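PDB 6RSX: regulatory Subunit of Protein Kinase A (cAMP-dependent) from Euglena gracilis from Euglena gracilis, which binds cyclic AMP in two tandem cyclic nucleotide-binding domains and, as a regulatory subunit, probably controls the catalytic subunit of protein kinase A. Local coordinates for residues L53-S58 / R141-R146. Residues are numbered along the deposited sequence; the frame is centred on the assembly and turned at random. Where two conformers were deposited one is given.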
loop_
_atom_site.group_PDB
_atom_site.type_symbol
_atom_site.label_atom_id
_atom_site.label_comp_id
_atom_site.label_asym_id
_atom_site.label_seq_id
_atom_site.Cartn_x
_atom_site.Cartn_y
_atom_site.Cartn_z
ATOM N N LEU A 53 10.607 -12.151 -10.829
ATOM C CA LEU A 53 10.387 -12.998 -9.662
ATOM C C LEU A 53 11.421 -14.106 -9.601
ATOM O O LEU A 53 11.932 -14.434 -8.523
ATOM C CB LEU A 53 8.968 -13.577 -9.674
ATOM C CG LEU A 53 7.885 -12.559 -9.338
ATOM C CD1 LEU A 53 6.549 -13.249 -9.262
ATOM C CD2 LEU A 53 8.195 -11.891 -8.029
ATOM N N GLU A 54 11.785 -14.663 -10.760
ATOM C CA GLU A 54 12.853 -15.652 -10.789
ATOM C C GLU A 54 14.143 -15.072 -10.224
ATOM O O GLU A 54 14.914 -15.775 -9.555
ATOM C CB GLU A 54 13.070 -16.149 -12.221
ATOM C CG GLU A 54 13.253 -17.658 -12.367
ATOM C CD GLU A 54 14.667 -18.131 -12.085
ATOM O OE1 GLU A 54 15.581 -17.282 -11.945
ATOM O OE2 GLU A 54 14.869 -19.365 -12.005
ATOM N N VAL A 55 14.414 -13.793 -10.504
ATOM C CA VAL A 55 15.610 -13.172 -9.941
ATOM C C VAL A 55 15.483 -13.059 -8.426
ATOM O O VAL A 55 16.427 -13.350 -7.682
ATOM C CB VAL A 55 15.856 -11.798 -10.585
ATOM C CG1 VAL A 55 16.992 -11.095 -9.884
ATOM C CG2 VAL A 55 16.143 -11.949 -12.066
ATOM N N VAL A 56 14.313 -12.630 -7.950
ATOM C CA VAL A 56 14.096 -12.533 -6.513
ATOM C C VAL A 56 14.309 -13.888 -5.853
ATOM O O VAL A 56 15.040 -14.004 -4.872
ATOM C CB VAL A 56 12.692 -11.977 -6.223
ATOM C CG1 VAL A 56 12.406 -12.029 -4.717
ATOM C CG2 VAL A 56 12.568 -10.572 -6.744
ATOM N N TYR A 57 13.691 -14.950 -6.403
ATOM C CA TYR A 57 13.742 -16.232 -5.718
ATOM C C TYR A 57 15.128 -16.840 -5.715
ATOM O O TYR A 57 15.410 -17.694 -4.863
ATOM C CB TYR A 57 12.778 -17.232 -6.339
ATOM C CG TYR A 57 11.341 -16.816 -6.230
ATOM C CD1 TYR A 57 10.838 -16.279 -5.050
ATOM C CD2 TYR A 57 10.492 -16.942 -7.318
ATOM C CE1 TYR A 57 9.483 -15.898 -4.957
ATOM C CE2 TYR A 57 9.138 -16.568 -7.229
ATOM C CZ TYR A 57 8.654 -16.046 -6.056
ATOM O OH TYR A 57 7.321 -15.679 -5.984
ATOM N N SER A 58 15.987 -16.462 -6.662
ATOM C CA SER A 58 17.344 -16.974 -6.654
ATOM C C SER A 58 18.333 -16.062 -5.927
ATOM O O SER A 58 19.398 -16.542 -5.517
ATOM C CB SER A 58 17.827 -17.221 -8.101
ATOM O OG SER A 58 18.019 -16.011 -8.822
ATOM N N ARG A 141 21.972 -4.174 -3.296
ATOM C CA ARG A 141 21.680 -2.945 -4.024
ATOM C C ARG A 141 21.588 -3.208 -5.521
ATOM O O ARG A 141 20.686 -2.695 -6.196
ATOM C CB ARG A 141 22.759 -1.892 -3.729
ATOM C CG ARG A 141 22.529 -0.591 -4.448
ATOM C CD ARG A 141 23.628 0.434 -4.136
ATOM N NE ARG A 141 23.424 1.615 -4.964
ATOM C CZ ARG A 141 23.936 1.755 -6.188
ATOM N NH1 ARG A 141 24.694 0.789 -6.703
ATOM N NH2 ARG A 141 23.696 2.857 -6.895
ATOM N N ASP A 142 22.550 -3.962 -6.068
ATOM C CA ASP A 142 22.557 -4.197 -7.514
ATOM C C ASP A 142 21.308 -4.933 -7.957
ATOM O O ASP A 142 20.728 -4.611 -9.006
ATOM C CB ASP A 142 23.800 -4.990 -7.919
ATOM C CG ASP A 142 25.062 -4.162 -7.821
ATOM O OD1 ASP A 142 24.947 -2.918 -7.626
ATOM O OD2 ASP A 142 26.157 -4.760 -7.920
ATOM N N THR A 143 20.854 -5.913 -7.155
ATOM C CA THR A 143 19.646 -6.648 -7.527
ATOM C C THR A 143 18.418 -5.757 -7.423
ATOM O O THR A 143 17.569 -5.741 -8.326
ATOM C CB THR A 143 19.479 -7.894 -6.653
ATOM O OG1 THR A 143 20.669 -8.677 -6.733
ATOM C CG2 THR A 143 18.300 -8.723 -7.138
ATOM N N PHE A 144 18.333 -4.972 -6.345
ATOM C CA PHE A 144 17.238 -4.019 -6.200
ATOM C C PHE A 144 17.169 -3.092 -7.408
ATOM O O PHE A 144 16.090 -2.889 -7.987
ATOM C CB PHE A 144 17.397 -3.193 -4.917
ATOM C CG PHE A 144 16.312 -2.158 -4.743
ATOM C CD1 PHE A 144 16.417 -0.903 -5.325
ATOM C CD2 PHE A 144 15.167 -2.451 -4.000
ATOM C CE1 PHE A 144 15.440 0.059 -5.189
ATOM C CE2 PHE A 144 14.140 -1.491 -3.845
ATOM C CZ PHE A 144 14.262 -0.228 -4.454
ATOM N N ARG A 145 18.324 -2.522 -7.794
ATOM C CA ARG A 145 18.377 -1.588 -8.918
ATOM C C ARG A 145 17.909 -2.237 -10.213
ATOM O O ARG A 145 17.257 -1.583 -11.034
ATOM C CB ARG A 145 19.795 -1.022 -9.081
ATOM C CG ARG A 145 20.170 -0.088 -7.929
ATOM C CD ARG A 145 21.460 0.682 -8.172
ATOM N NE ARG A 145 21.199 1.896 -8.941
ATOM C CZ ARG A 145 20.752 3.037 -8.420
ATOM N NH1 ARG A 145 20.549 4.094 -9.206
ATOM N NH2 ARG A 145 20.511 3.128 -7.112
ATOM N N ARG A 146 18.231 -3.516 -10.414
ATOM C CA ARG A 146 17.808 -4.197 -11.633
ATOM C C ARG A 146 16.295 -4.355 -11.712
ATOM O O ARG A 146 15.697 -4.058 -12.754
ATOM C CB ARG A 146 18.476 -5.566 -11.734
ATOM C CG ARG A 146 19.957 -5.473 -12.019
ATOM C CD ARG A 146 20.381 -6.553 -12.984
ATOM N NE ARG A 146 20.432 -7.879 -12.382
ATOM C CZ ARG A 146 19.684 -8.907 -12.762
ATOM N NH1 ARG A 146 19.835 -10.082 -12.167
ATOM N NH2 ARG A 146 18.798 -8.764 -13.740
#
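V55 on helix 50-59 meets T143 and R146 on helix 141-147, and it is the one residue of 53-58 that makes the contact. Its CG1 methyl lies 3.9 Å from the CG2 methyl of T143 and, in the R146 conformer described here, 3.8 Å from NH1 of R146. The second V55 methyl, CG2, comes within 4.1 Å of the same R146 NH1. R146 was modelled in two conformers, which makes its half of the contact the less certain one; the V55-T143 methyl contact does not depend on it. CG1 approaches the guanidinium obliquely, with the R146 arm roughly perpendicular to V55, whereas the V55 and T143 side chains run alongside each other but point in opposite directions.

The torsions account for this. In V55, CG1 stands opposite the backbone N (chi1 173°). In T143, chi1 of -55° places OG1 beside the backbone N, where it hydrogen-bonds to OD1 of D140, just before the helix; CG2 is thereby anti to N and turned to V55. R146 reaches V55 after turning at its second and third torsions. The nearest CA atoms, V55 and T143, are 8.0 Å apart, close enough for short side chains to touch.

V55 and V56 also touch I147, and V56 packs on L39 of helix 29-39, while F144 turns to F81 and helix 115-120. The contact therefore joins helix 50-59 to the helix that follows strand 134-140 of the first cyclic nucleotide-binding domain. With 122 Å² buried and no hydrogen bond or salt bridge across it, its chemistry implies a modest van der Waals contact at the surface, with little directional constraint.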